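Group 1 truncated hemoglobin (Tetrahymena pyriformis, PDB 3AQ9) binds one heme per subunit and, as a monomeric globin of the 2/2 fold, probably binds oxygen at the heme iron and takes part in nitric oxide detoxification. Local coordinates at residues A[81-86]-A[110-115]; A[71-76]-A[116-121]; A[19-24]-A[45-50]. The protein carries 1 engineered substitution. All coordinates share one frame; numbering follows the deposited sequence.

Contact 1 of 3, residues A[81-86]-A[110-115]. With HEM (protoporphyrin IX containing Fe), chain C.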
loop_
_atom_site.group_PDB
_atom_site.type_symbol
_atom_site.label_atom_id
_atom_site.label_comp_id
_atom_site.label_asym_id
_atom_site.label_seq_id
_atom_site.Cartn_x
_atom_site.Cartn_y
_atom_site.Cartn_z
ATOM N N LEU A 81 14.503 -2.346 -4.548
ATOM C CA LEU A 81 14.555 -1.127 -3.691
ATOM C C LEU A 81 13.248 -0.343 -3.748
ATOM O O LEU A 81 12.888 0.436 -2.825
ATOM C CB LEU A 81 15.734 -0.228 -4.123
ATOM C CG LEU A 81 15.375 0.583 -5.377
ATOM C CD1 LEU A 81 15.768 1.947 -5.106
ATOM C CD2 LEU A 81 16.141 0.082 -6.424
ATOM N N HIS A 82 12.522 -0.486 -4.858
ATOM C CA HIS A 82 11.232 0.231 -4.959
ATOM C C HIS A 82 10.196 -0.397 -4.030
ATOM O O HIS A 82 9.474 0.332 -3.345
ATOM C CB HIS A 82 10.655 0.097 -6.361
ATOM C CG HIS A 82 11.559 0.638 -7.423
ATOM N ND1 HIS A 82 12.082 1.930 -7.413
ATOM C CD2 HIS A 82 12.009 0.047 -8.562
ATOM C CE1 HIS A 82 12.869 2.073 -8.491
ATOM N NE2 HIS A 82 12.842 0.938 -9.187
ATOM N N PHE A 83 10.188 -1.737 -3.923
ATOM C CA PHE A 83 9.198 -2.343 -3.030
ATOM C C PHE A 83 9.592 -2.068 -1.601
ATOM O O PHE A 83 8.716 -1.794 -0.779
ATOM C CB PHE A 83 9.183 -3.885 -3.281
ATOM C CG PHE A 83 8.000 -4.589 -2.586
ATOM C CD1 PHE A 83 6.859 -4.836 -3.306
ATOM C CD2 PHE A 83 8.153 -5.055 -1.265
ATOM C CE1 PHE A 83 5.772 -5.504 -2.764
ATOM C CE2 PHE A 83 7.075 -5.742 -0.643
ATOM C CZ PHE A 83 5.870 -5.944 -1.411
ATOM N N ASP A 84 10.881 -2.135 -1.252
ATOM C CA ASP A 84 11.258 -1.731 0.114
ATOM C C ASP A 84 10.838 -0.311 0.503
ATOM O O ASP A 84 10.374 -0.032 1.594
ATOM C CB ASP A 84 12.791 -1.752 0.279
ATOM C CG ASP A 84 13.352 -3.198 0.361
ATOM O OD1 ASP A 84 14.581 -3.324 0.349
ATOM O OD2 ASP A 84 12.560 -4.178 0.471
ATOM N N ALA A 85 10.908 0.604 -0.463
ATOM C CA ALA A 85 10.506 1.980 -0.168
ATOM C C ALA A 85 8.998 2.036 0.104
ATOM O O ALA A 85 8.557 2.780 0.981
ATOM C CB ALA A 85 10.860 2.914 -1.421
ATOM N N ILE A 86 8.236 1.312 -0.702
ATOM C CA ILE A 86 6.765 1.297 -0.432
ATOM C C ILE A 86 6.515 0.751 0.975
ATOM O O ILE A 86 5.711 1.328 1.719
ATOM C CB ILE A 86 5.996 0.448 -1.500
ATOM C CG1 ILE A 86 6.121 1.139 -2.864
ATOM C CG2 ILE A 86 4.514 0.091 -0.989
ATOM C CD1 ILE A 86 5.589 2.527 -2.938
ATOM N N VAL A 110 1.684 -9.550 5.482
ATOM C CA VAL A 110 0.697 -9.922 4.420
ATOM C C VAL A 110 1.119 -9.286 3.108
ATOM O O VAL A 110 1.238 -9.936 2.089
ATOM C CB VAL A 110 -0.754 -9.476 4.801
ATOM C CG1 VAL A 110 -1.680 -9.618 3.568
ATOM C CG2 VAL A 110 -1.267 -10.363 6.039
ATOM N N ILE A 111 1.392 -7.988 3.151
ATOM C CA ILE A 111 1.673 -7.254 1.865
ATOM C C ILE A 111 2.965 -7.726 1.256
ATOM O O ILE A 111 3.091 -7.799 0.005
ATOM C CB ILE A 111 1.767 -5.781 2.205
ATOM C CG1 ILE A 111 0.388 -5.346 2.672
ATOM C CG2 ILE A 111 2.247 -4.871 0.940
ATOM C CD1 ILE A 111 0.350 -3.962 3.404
ATOM N N GLU A 112 3.900 -8.198 2.095
ATOM C CA GLU A 112 5.224 -8.623 1.563
ATOM C C GLU A 112 5.040 -9.797 0.528
ATOM O O GLU A 112 5.840 -9.944 -0.419
ATOM C CB GLU A 112 6.103 -9.093 2.768
ATOM C CG GLU A 112 7.288 -9.886 2.416
ATOM C CD GLU A 112 8.346 -9.005 1.579
ATOM O OE1 GLU A 112 9.142 -9.663 0.805
ATOM O OE2 GLU A 112 8.383 -7.785 1.807
ATOM N N HIS A 113 3.990 -10.622 0.692
ATOM C CA HIS A 113 3.834 -11.788 -0.244
ATOM C C HIS A 113 3.587 -11.263 -1.698
ATOM O O HIS A 113 3.759 -12.099 -2.629
ATOM C CB HIS A 113 2.634 -12.602 0.260
ATOM C CG HIS A 113 2.974 -13.431 1.449
ATOM N ND1 HIS A 113 2.603 -13.134 2.764
ATOM C CD2 HIS A 113 3.729 -14.542 1.500
ATOM C CE1 HIS A 113 3.084 -14.107 3.575
ATOM N NE2 HIS A 113 3.778 -14.964 2.822
ATOM N N THR A 114 3.235 -9.982 -1.877
ATOM C CA THR A 114 2.960 -9.510 -3.260
ATOM C C THR A 114 4.251 -9.152 -3.970
ATOM O O THR A 114 4.211 -8.871 -5.200
ATOM C CB THR A 114 2.069 -8.285 -3.310
ATOM O OG1 THR A 114 2.682 -7.149 -2.615
ATOM C CG2 THR A 114 0.683 -8.543 -2.661
ATOM N N ARG A 115 5.388 -9.155 -3.241
ATOM C CA ARG A 115 6.655 -8.642 -3.881
ATOM C C ARG A 115 6.946 -9.421 -5.204
ATOM O O ARG A 115 7.228 -8.806 -6.261
ATOM C CB ARG A 115 7.804 -8.777 -2.911
ATOM C CG ARG A 115 9.164 -8.179 -3.528
ATOM C CD ARG A 115 10.372 -8.525 -2.561
ATOM N NE ARG A 115 10.221 -7.969 -1.182
ATOM C CZ ARG A 115 10.817 -6.850 -0.742
ATOM N NH1 ARG A 115 11.583 -6.043 -1.548
ATOM N NH2 ARG A 115 10.621 -6.479 0.516
HETATM C CHA HEM C . -0.944 0.505 -9.639
HETATM C CHB HEM C . 3.606 2.037 -8.601
HETATM C CHC HEM C . 3.944 -1.327 -5.165
HETATM C CHD HEM C . -0.945 -1.705 -5.291
HETATM C C1A HEM C . 0.256 1.196 -9.648
HETATM C C2A HEM C . 0.642 2.242 -10.608
HETATM C C3A HEM C . 1.846 2.667 -10.289
HETATM C C4A HEM C . 2.342 1.899 -9.170
HETATM C CMA HEM C . 2.729 3.760 -10.916
HETATM C CAA HEM C . -0.354 2.833 -11.685
HETATM C CBA HEM C . -0.115 2.921 -13.207
HETATM C CGA HEM C . -1.313 4.009 -13.523
HETATM O O1A HEM C . -2.523 3.582 -13.552
HETATM O O2A HEM C . -1.170 5.277 -13.324
HETATM C C1B HEM C . 4.090 1.146 -7.602
HETATM C C2B HEM C . 5.496 1.143 -7.234
HETATM C C3B HEM C . 5.605 0.136 -6.352
HETATM C C4B HEM C . 4.271 -0.370 -6.161
HETATM C CMB HEM C . 6.626 2.023 -7.763
HETATM C CAB HEM C . 6.920 -0.316 -5.702
HETATM C CBB HEM C . 7.060 -1.633 -5.708
HETATM C C1C HEM C . 2.617 -1.666 -4.849
HETATM C C2C HEM C . 2.221 -2.425 -3.688
HETATM C C3C HEM C . 0.875 -2.481 -3.749
HETATM C C4C HEM C . 0.403 -1.782 -4.907
HETATM C CMC HEM C . 3.229 -2.980 -2.599
HETATM C CAC HEM C . -0.142 -3.122 -2.732
HETATM C CBC HEM C . 0.272 -3.988 -1.809
HETATM C C1D HEM C . -1.344 -1.146 -6.512
HETATM C C2D HEM C . -2.727 -1.121 -6.908
HETATM C C3D HEM C . -2.705 -0.484 -8.206
HETATM C C4D HEM C . -1.332 -0.190 -8.456
HETATM C CMD HEM C . -3.988 -1.651 -6.209
HETATM C CAD HEM C . -3.902 -0.183 -9.068
HETATM C CBD HEM C . -4.304 -1.278 -9.962
HETATM C CGD HEM C . -5.618 -0.872 -10.669
HETATM O O1D HEM C . -6.305 -1.743 -11.196
HETATM O O2D HEM C . -5.802 0.390 -10.941
HETATM N NA HEM C . 1.348 1.036 -8.809
HETATM N NB HEM C . 3.238 0.204 -6.994
HETATM N NC HEM C . 1.523 -1.300 -5.575
HETATM N ND HEM C . -0.448 -0.522 -7.420
HETATM FE FE HEM C . 1.430 -0.162 -7.229
HETATM O O HOH W 1 0.933 1.512 -5.883
#
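Phe83 and Arg115 meet at the rim of the heme pocket, where a salt-bridge network of Asp84, Glu112 and Arg115 lies beside the aromatic ring. CB of Arg115 sits above the centre of the Phe83 ring, 3.7 Å from the centroid and 10° off the normal, a CH-pi contact. A bend at chi3 (-60°) turns NE toward Glu112. The guanidinium lies past the CD2 corner of the ring, with Phe83 CD2 3.3 Å from Arg115 CZ and over the centre of the guanidinium's face, planes 48° apart. NH1 and NH2 both donate to Asp84 OD2, NH1 at 2.9 Å from above the carboxylate plane. The other flank is held side-on: NE reaches Glu112 OE1 at 2.8 Å while NH2 takes the syn lone pair of OE2. Four bonds fix the guanidinium's rotation, and the two carboxylates should stabilise its charge. At the ring's edge, in its plane, lies Thr114 OG1, 3.5 Å from Phe83 CE1 and hydrogen-bonded to Ile111 O. Ile86 CG1 and Ile111 CG2 touch the heme vinyl carbons CAB and CBC. The contact joins helix 80-96 to the end of helix 101-112 and the turn after it; Ile86 packs on helix 13-28, Ile111 on Leu54 of helix 43-57.

Contact 2 of 3, residues A[71-76]-A[116-121]. With HEM (protoporphyrin IX containing Fe), chain C.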
loop_
_atom_site.group_PDB
_atom_site.type_symbol
_atom_site.label_atom_id
_atom_site.label_comp_id
_atom_site.label_asym_id
_atom_site.label_seq_id
_atom_site.Cartn_x
_atom_site.Cartn_y
_atom_site.Cartn_z
ATOM N N GLU A 71 -0.337 -7.446 -13.384
ATOM C CA GLU A 71 -0.901 -6.568 -14.450
ATOM C C GLU A 71 -0.711 -5.120 -14.009
ATOM O O GLU A 71 -0.492 -4.226 -14.904
ATOM C CB GLU A 71 -2.428 -6.800 -14.529
ATOM C CG GLU A 71 -2.761 -8.208 -15.095
ATOM C CD GLU A 71 -4.388 -8.604 -14.843
ATOM O OE1 GLU A 71 -5.137 -8.108 -13.867
ATOM O OE2 GLU A 71 -4.873 -9.458 -15.673
ATOM N N ALA A 72 -0.969 -4.831 -12.732
ATOM C CA ALA A 72 -0.939 -3.399 -12.232
ATOM C C ALA A 72 0.465 -2.763 -12.492
ATOM O O ALA A 72 0.530 -1.572 -12.828
ATOM C CB ALA A 72 -1.235 -3.319 -10.807
ATOM N N HIS A 73 1.516 -3.568 -12.444
ATOM C CA HIS A 73 2.887 -3.029 -12.537
ATOM C C HIS A 73 3.597 -3.517 -13.788
ATOM O O HIS A 73 4.850 -3.458 -13.867
ATOM C CB HIS A 73 3.678 -3.342 -11.252
ATOM C CG HIS A 73 2.944 -2.844 -10.026
ATOM N ND1 HIS A 73 2.130 -3.690 -9.284
ATOM C CD2 HIS A 73 2.773 -1.602 -9.529
ATOM C CE1 HIS A 73 1.528 -2.966 -8.318
ATOM N NE2 HIS A 73 2.037 -1.759 -8.394
ATOM N N LYS A 74 2.821 -3.948 -14.768
ATOM C CA LYS A 74 3.364 -4.537 -15.979
ATOM C C LYS A 74 4.140 -3.440 -16.726
ATOM O O LYS A 74 3.676 -2.271 -16.794
ATOM C CB LYS A 74 2.198 -5.071 -16.853
ATOM C CG LYS A 74 2.726 -5.917 -18.003
ATOM C CD LYS A 74 1.697 -6.724 -18.783
ATOM C CE LYS A 74 2.180 -8.250 -18.805
ATOM N NZ LYS A 74 1.648 -8.904 -20.054
ATOM N N GLY A 75 5.317 -3.770 -17.271
ATOM C CA GLY A 75 6.075 -2.804 -18.023
ATOM C C GLY A 75 6.937 -1.865 -17.167
ATOM O O GLY A 75 7.786 -1.169 -17.775
ATOM N N MET A 76 6.848 -1.900 -15.836
ATOM C CA MET A 76 7.570 -0.956 -15.011
ATOM C C MET A 76 8.975 -1.546 -14.637
ATOM O O MET A 76 9.840 -0.796 -14.241
ATOM C CB MET A 76 6.844 -0.693 -13.720
ATOM C CG MET A 76 5.465 0.031 -14.031
ATOM S SD MET A 76 4.639 0.328 -12.421
ATOM C CE MET A 76 3.026 0.894 -12.916
ATOM N N LYS A 116 6.890 -10.745 -5.149
ATOM C CA LYS A 116 7.285 -11.511 -6.345
ATOM C C LYS A 116 6.306 -11.297 -7.481
ATOM O O LYS A 116 6.673 -11.602 -8.663
ATOM C CB LYS A 116 7.400 -12.995 -6.057
ATOM C CG LYS A 116 6.025 -13.616 -5.646
ATOM C CD LYS A 116 6.204 -15.158 -5.453
ATOM C CE LYS A 116 4.773 -15.782 -5.129
ATOM N NZ LYS A 116 5.001 -17.251 -5.138
ATOM N N ASP A 117 5.098 -10.849 -7.176
ATOM C CA ASP A 117 4.130 -10.689 -8.276
ATOM C C ASP A 117 4.371 -9.388 -9.088
ATOM O O ASP A 117 3.916 -9.318 -10.238
ATOM C CB ASP A 117 2.682 -10.639 -7.726
ATOM C CG ASP A 117 2.322 -12.024 -7.076
ATOM O OD1 ASP A 117 2.768 -13.043 -7.618
ATOM O OD2 ASP A 117 1.824 -11.940 -5.931
ATOM N N MET A 118 5.066 -8.407 -8.493
ATOM C CA MET A 118 5.169 -7.084 -9.179
ATOM C C MET A 118 6.607 -6.777 -9.583
ATOM O O MET A 118 6.822 -5.862 -10.377
ATOM C CB MET A 118 4.537 -5.994 -8.344
ATOM C CG MET A 118 5.237 -5.833 -6.973
ATOM S SD MET A 118 4.427 -4.460 -6.111
ATOM C CE MET A 118 2.846 -5.219 -5.607
ATOM N N LEU A 119 7.603 -7.415 -8.956
ATOM C CA LEU A 119 8.967 -7.056 -9.377
ATOM C C LEU A 119 9.296 -7.620 -10.792
ATOM O O LEU A 119 9.011 -8.789 -11.174
ATOM C CB LEU A 119 10.082 -7.604 -8.415
ATOM C CG LEU A 119 9.963 -6.951 -7.008
ATOM C CD1 LEU A 119 11.255 -7.479 -6.251
ATOM C CD2 LEU A 119 9.871 -5.417 -7.059
ATOM N N GLY A 120 9.993 -6.782 -11.579
ATOM C CA GLY A 120 10.543 -7.226 -12.831
ATOM C C GLY A 120 9.528 -7.558 -13.894
ATOM O O GLY A 120 9.826 -8.401 -14.752
ATOM N N LYS A 121 8.362 -6.885 -13.833
ATOM C CA LYS A 121 7.254 -7.155 -14.774
ATOM C C LYS A 121 7.168 -6.112 -15.876
ATOM O O LYS A 121 7.984 -5.163 -15.902
ATOM C CB LYS A 121 5.916 -7.254 -14.021
ATOM C CG LYS A 121 5.891 -8.320 -12.892
ATOM C CD LYS A 121 6.258 -9.719 -13.382
ATOM C CE LYS A 121 6.194 -10.721 -12.199
ATOM N NZ LYS A 121 6.730 -12.032 -12.719
ATOM O OXT LYS A 121 6.287 -6.337 -16.772
HETATM C CHA HEM C . -0.944 0.505 -9.639
HETATM C CHB HEM C . 3.606 2.037 -8.601
HETATM C CHC HEM C . 3.944 -1.327 -5.165
HETATM C CHD HEM C . -0.945 -1.705 -5.291
HETATM C C1A HEM C . 0.256 1.196 -9.648
HETATM C C2A HEM C . 0.642 2.242 -10.608
HETATM C C3A HEM C . 1.846 2.667 -10.289
HETATM C C4A HEM C . 2.342 1.899 -9.170
HETATM C CMA HEM C . 2.729 3.760 -10.916
HETATM C CAA HEM C . -0.354 2.833 -11.685
HETATM C CBA HEM C . -0.115 2.921 -13.207
HETATM C CGA HEM C . -1.313 4.009 -13.523
HETATM O O1A HEM C . -2.523 3.582 -13.552
HETATM O O2A HEM C . -1.170 5.277 -13.324
HETATM C C1B HEM C . 4.090 1.146 -7.602
HETATM C C2B HEM C . 5.496 1.143 -7.234
HETATM C C3B HEM C . 5.605 0.136 -6.352
HETATM C C4B HEM C . 4.271 -0.370 -6.161
HETATM C CMB HEM C . 6.626 2.023 -7.763
HETATM C CAB HEM C . 6.920 -0.316 -5.702
HETATM C CBB HEM C . 7.060 -1.633 -5.708
HETATM C C1C HEM C . 2.617 -1.666 -4.849
HETATM C C2C HEM C . 2.221 -2.425 -3.688
HETATM C C3C HEM C . 0.875 -2.481 -3.749
HETATM C C4C HEM C . 0.403 -1.782 -4.907
HETATM C CMC HEM C . 3.229 -2.980 -2.599
HETATM C CAC HEM C . -0.142 -3.122 -2.732
HETATM C CBC HEM C . 0.272 -3.988 -1.809
HETATM C C1D HEM C . -1.344 -1.146 -6.512
HETATM C C2D HEM C . -2.727 -1.121 -6.908
HETATM C C3D HEM C . -2.705 -0.484 -8.206
HETATM C C4D HEM C . -1.332 -0.190 -8.456
HETATM C CMD HEM C . -3.988 -1.651 -6.209
HETATM C CAD HEM C . -3.902 -0.183 -9.068
HETATM C CBD HEM C . -4.304 -1.278 -9.962
HETATM C CGD HEM C . -5.618 -0.872 -10.669
HETATM O O1D HEM C . -6.305 -1.743 -11.196
HETATM O O2D HEM C . -5.802 0.390 -10.941
HETATM N NA HEM C . 1.348 1.036 -8.809
HETATM N NB HEM C . 3.238 0.204 -6.994
HETATM N NC HEM C . 1.523 -1.300 -5.575
HETATM N ND HEM C . -0.448 -0.522 -7.420
HETATM FE FE HEM C . 1.430 -0.162 -7.229
HETATM O O HOH W 2 7.264 -4.392 -12.522
HETATM O O HOH W 1 0.933 1.512 -5.883
#
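CG of His73 stands anti to its carbonyl carbon (chi1 -55°), while CG of Met118 lies between the backbone N and carbonyl carbon (chi1 61°), and the two side chains run side by side in the same direction, toward the heme. Met118 CB lies 3.5 Å from His73 ND1. Further out, Met118 SD stands over one face of the imidazole, 4.1 Å from its centroid, a Met-aromatic contact displaced toward the rim; Ala72 CB occupies the opposite face. Met118 CE touches the porphyrin, 3.4 Å from HEM C2C. Flanked by Ala72 and Met118, the ring presents NE2 to the heme iron at 2.1 Å. His73 is the proximal ligand of the globin fold, and a water completes the coordination on the far side of the iron. At the other end of the ring, ND1 is hydrogen-bonded to Met69 O; together with the iron bond this limits the ring's rotation, and it would probably give the imidazole some imidazolate character, as in other globins. Behind the histidine, the chain terminus closes onto the turn that follows it. Gly75 N, in a type II turn from His73 to Met76, donates to Lys121 OXT at 2.8 Å and 174°, a nearly straight bond to the C-terminal carboxylate. A water bridges the backbones, donating to His73 O and to Met118 O (2.6 Å) and accepting from Lys121 N. Beside the carboxylate, Lys121 CB rests 3.9 Å from His73 O.

Contact 3 of 3, residues A[19-24]-A[45-50]. Engineered in segment 45-50: Glu50 (natural residue Gln). With HEM (protoporphyrin IX containing Fe), chain C.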
loop_
_atom_site.group_PDB
_atom_site.type_symbol
_atom_site.label_atom_id
_atom_site.label_comp_id
_atom_site.label_asym_id
_atom_site.label_seq_id
_atom_site.Cartn_x
_atom_site.Cartn_y
_atom_site.Cartn_z
ATOM N N ALA A 19 -7.696 7.412 5.999
ATOM C CA ALA A 19 -6.629 8.378 6.383
ATOM C C ALA A 19 -5.220 7.816 5.992
ATOM O O ALA A 19 -4.348 8.562 5.551
ATOM C CB ALA A 19 -6.705 8.664 7.893
ATOM N N ALA A 20 -5.013 6.515 6.082
ATOM C CA ALA A 20 -3.666 5.967 5.858
ATOM C C ALA A 20 -3.237 6.077 4.379
ATOM O O ALA A 20 -2.094 6.417 4.088
ATOM C CB ALA A 20 -3.700 4.491 6.264
ATOM N N VAL A 21 -4.170 5.787 3.453
ATOM C CA VAL A 21 -3.689 5.784 2.041
ATOM C C VAL A 21 -3.208 7.167 1.571
ATOM O O VAL A 21 -2.129 7.229 0.982
ATOM C CB VAL A 21 -4.691 5.115 1.087
ATOM C CG1 VAL A 21 -4.108 5.163 -0.341
ATOM C CG2 VAL A 21 -4.780 3.627 1.497
ATOM N N PRO A 22 -3.934 8.266 1.841
ATOM C CA PRO A 22 -3.414 9.589 1.361
ATOM C C PRO A 22 -2.176 10.014 2.130
ATOM O O PRO A 22 -1.310 10.722 1.590
ATOM C CB PRO A 22 -4.544 10.566 1.614
ATOM C CG PRO A 22 -5.783 9.695 1.846
ATOM C CD PRO A 22 -5.385 8.295 2.202
ATOM N N LEU A 23 -2.077 9.566 3.397
ATOM C CA LEU A 23 -0.826 9.925 4.115
ATOM C C LEU A 23 0.355 9.144 3.537
ATOM O O LEU A 23 1.464 9.676 3.274
ATOM C CB LEU A 23 -0.929 9.615 5.621
ATOM C CG LEU A 23 0.337 9.912 6.453
ATOM C CD1 LEU A 23 1.023 11.332 6.091
ATOM C CD2 LEU A 23 -0.019 9.734 8.016
ATOM N N PHE A 24 0.125 7.879 3.224
ATOM C CA PHE A 24 1.135 7.059 2.614
ATOM C C PHE A 24 1.492 7.665 1.266
ATOM O O PHE A 24 2.698 7.812 0.971
ATOM C CB PHE A 24 0.487 5.682 2.441
ATOM C CG PHE A 24 1.142 4.775 1.404
ATOM C CD1 PHE A 24 2.409 4.171 1.692
ATOM C CD2 PHE A 24 0.521 4.514 0.185
ATOM C CE1 PHE A 24 2.990 3.330 0.717
ATOM C CE2 PHE A 24 1.108 3.624 -0.770
ATOM C CZ PHE A 24 2.311 3.041 -0.499
ATOM N N HIS A 45 -7.985 8.348 -8.419
ATOM C CA HIS A 45 -8.249 6.991 -8.800
ATOM C C HIS A 45 -7.382 5.996 -8.062
ATOM O O HIS A 45 -7.805 4.897 -7.601
ATOM C CB HIS A 45 -8.046 6.769 -10.319
ATOM C CG HIS A 45 -8.675 5.492 -10.785
ATOM N ND1 HIS A 45 -7.946 4.402 -11.205
ATOM C CD2 HIS A 45 -9.978 5.093 -10.749
ATOM C CE1 HIS A 45 -8.775 3.422 -11.520
ATOM N NE2 HIS A 45 -10.004 3.802 -11.239
ATOM N N GLN A 46 -6.065 6.239 -8.070
ATOM C CA GLN A 46 -5.129 5.356 -7.425
ATOM C C GLN A 46 -5.414 5.226 -5.909
ATOM O O GLN A 46 -5.362 4.113 -5.322
ATOM C CB GLN A 46 -3.702 5.909 -7.650
ATOM C CG GLN A 46 -2.603 5.020 -6.969
ATOM C CD GLN A 46 -2.536 3.636 -7.621
ATOM O OE1 GLN A 46 -2.988 3.487 -8.773
ATOM N NE2 GLN A 46 -1.995 2.663 -6.889
ATOM N N THR A 47 -5.733 6.363 -5.293
ATOM C CA THR A 47 -6.039 6.269 -3.861
ATOM C C THR A 47 -7.284 5.358 -3.629
ATOM O O THR A 47 -7.325 4.527 -2.696
ATOM C CB THR A 47 -6.310 7.727 -3.294
ATOM O OG1 THR A 47 -5.056 8.414 -3.362
ATOM C CG2 THR A 47 -6.714 7.652 -1.806
ATOM N N LYS A 48 -8.277 5.481 -4.486
ATOM C CA LYS A 48 -9.447 4.649 -4.305
ATOM C C LYS A 48 -9.150 3.151 -4.551
ATOM O O LYS A 48 -9.502 2.257 -3.723
ATOM C CB LYS A 48 -10.489 5.026 -5.320
ATOM C CG LYS A 48 -11.853 4.321 -5.027
ATOM C CD LYS A 48 -12.104 3.246 -6.120
ATOM C CE LYS A 48 -13.671 3.090 -6.178
ATOM N NZ LYS A 48 -13.976 1.948 -5.222
ATOM N N GLN A 49 -8.449 2.836 -5.638
ATOM C CA GLN A 49 -8.118 1.427 -5.885
ATOM C C GLN A 49 -7.281 0.848 -4.787
ATOM O O GLN A 49 -7.428 -0.306 -4.347
ATOM C CB GLN A 49 -7.298 1.326 -7.222
ATOM C CG GLN A 49 -8.162 1.652 -8.413
ATOM C CD GLN A 49 -9.370 0.672 -8.474
ATOM O OE1 GLN A 49 -9.188 -0.513 -8.604
ATOM N NE2 GLN A 49 -10.502 1.147 -8.400
ATOM N N GLU A 50 -6.247 1.574 -4.392
ATOM C CA GLU A 50 -5.348 1.062 -3.358
ATOM C C GLU A 50 -6.007 0.958 -1.983
ATOM O O GLU A 50 -5.751 0.012 -1.211
ATOM C CB GLU A 50 -4.100 1.973 -3.353
ATOM C CG GLU A 50 -3.016 1.467 -2.508
ATOM C CD GLU A 50 -1.629 1.684 -3.219
ATOM O OE1 GLU A 50 -1.463 2.586 -4.186
ATOM O OE2 GLU A 50 -0.725 1.254 -2.553
HETATM C CHA HEM C . -0.944 0.505 -9.639
HETATM C CHB HEM C . 3.606 2.037 -8.601
HETATM C CHC HEM C . 3.944 -1.327 -5.165
HETATM C CHD HEM C . -0.945 -1.705 -5.291
HETATM C C1A HEM C . 0.256 1.196 -9.648
HETATM C C2A HEM C . 0.642 2.242 -10.608
HETATM C C3A HEM C . 1.846 2.667 -10.289
HETATM C C4A HEM C . 2.342 1.899 -9.170
HETATM C CMA HEM C . 2.729 3.760 -10.916
HETATM C CAA HEM C . -0.354 2.833 -11.685
HETATM C CBA HEM C . -0.115 2.921 -13.207
HETATM C CGA HEM C . -1.313 4.009 -13.523
HETATM O O1A HEM C . -2.523 3.582 -13.552
HETATM O O2A HEM C . -1.170 5.277 -13.324
HETATM C C1B HEM C . 4.090 1.146 -7.602
HETATM C C2B HEM C . 5.496 1.143 -7.234
HETATM C C3B HEM C . 5.605 0.136 -6.352
HETATM C C4B HEM C . 4.271 -0.370 -6.161
HETATM C CMB HEM C . 6.626 2.023 -7.763
HETATM C CAB HEM C . 6.920 -0.316 -5.702
HETATM C CBB HEM C . 7.060 -1.633 -5.708
HETATM C C1C HEM C . 2.617 -1.666 -4.849
HETATM C C2C HEM C . 2.221 -2.425 -3.688
HETATM C C3C HEM C . 0.875 -2.481 -3.749
HETATM C C4C HEM C . 0.403 -1.782 -4.907
HETATM C CMC HEM C . 3.229 -2.980 -2.599
HETATM C CAC HEM C . -0.142 -3.122 -2.732
HETATM C CBC HEM C . 0.272 -3.988 -1.809
HETATM C C1D HEM C . -1.344 -1.146 -6.512
HETATM C C2D HEM C . -2.727 -1.121 -6.908
HETATM C C3D HEM C . -2.705 -0.484 -8.206
HETATM C C4D HEM C . -1.332 -0.190 -8.456
HETATM C CMD HEM C . -3.988 -1.651 -6.209
HETATM C CAD HEM C . -3.902 -0.183 -9.068
HETATM C CBD HEM C . -4.304 -1.278 -9.962
HETATM C CGD HEM C . -5.618 -0.872 -10.669
HETATM O O1D HEM C . -6.305 -1.743 -11.196
HETATM O O2D HEM C . -5.802 0.390 -10.941
HETATM N NA HEM C . 1.348 1.036 -8.809
HETATM N NB HEM C . 3.238 0.204 -6.994
HETATM N NC HEM C . 1.523 -1.300 -5.575
HETATM N ND HEM C . -0.448 -0.522 -7.420
HETATM FE FE HEM C . 1.430 -0.162 -7.229
HETATM O O HOH W 1 0.933 1.512 -5.883
#
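A carboxylate oxygen against an aromatic ring is the unusual feature here: OE2 of Glu50, an engineered residue that is Gln in the natural sequence, lies 3.5 Å from Phe24 CE2. It approaches obliquely, with the carboxylate and ring planes 66° apart. The other oxygen, OE1, faces the distal side of the heme, where Gln46 NE2 lies 2.8 Å away and the iron-bound water donates to it at 3.1 Å; its modelled place, and so both bonds, are less certain. Gln46 NE2, 3.3 Å from HEM C4D above the porphyrin, also bonds weakly to Tyr25 OH. Gln46 and position 50 probably belong, with Tyr25, to the B10-E7-E11 hydrogen-bonding network critical for the stability of bound oxygen. The remainder is apolar. Val21 CG1, anti to the backbone N (chi1 180°), meets Thr47 CG2 at 3.9 Å, the side chains sliding past each other in opposite directions, and Pro22 CD touches the same methyl more loosely. Thr47 OG1 is engaged with Met43 O one turn earlier. The short helical segments pass 9.8 Å apart, their N-to-C directions at 133°. They join helix 13-28 to helix 43-57 at the distal heme face, while Phe24 and Leu23 pack on helix 80-96.

How the contacts relate
From the N terminus, contact 3 comes first: 19-24 and 45-50 close a loop of 20 intervening residues, tying helix 13-28 to helix 43-57 on the distal side of the heme. Contact 2 opens at 71-76 and closes at 116-121, tying the end of helix 69-72 and the following turn to helix 115-118 and the chain terminus on the proximal side. Within that span lies contact 1, joining helix 80-96 to the end of helix 101-112, so these two nest and none cross. Contacts 1 and 2 touch through Phe83 CD1 and Met118 SD; contacts 1 and 3 where Ile86 O approaches Phe24 CE1. Contacts 2 and 3 remain about 6 Å apart at nearest atoms, with the heme touching both.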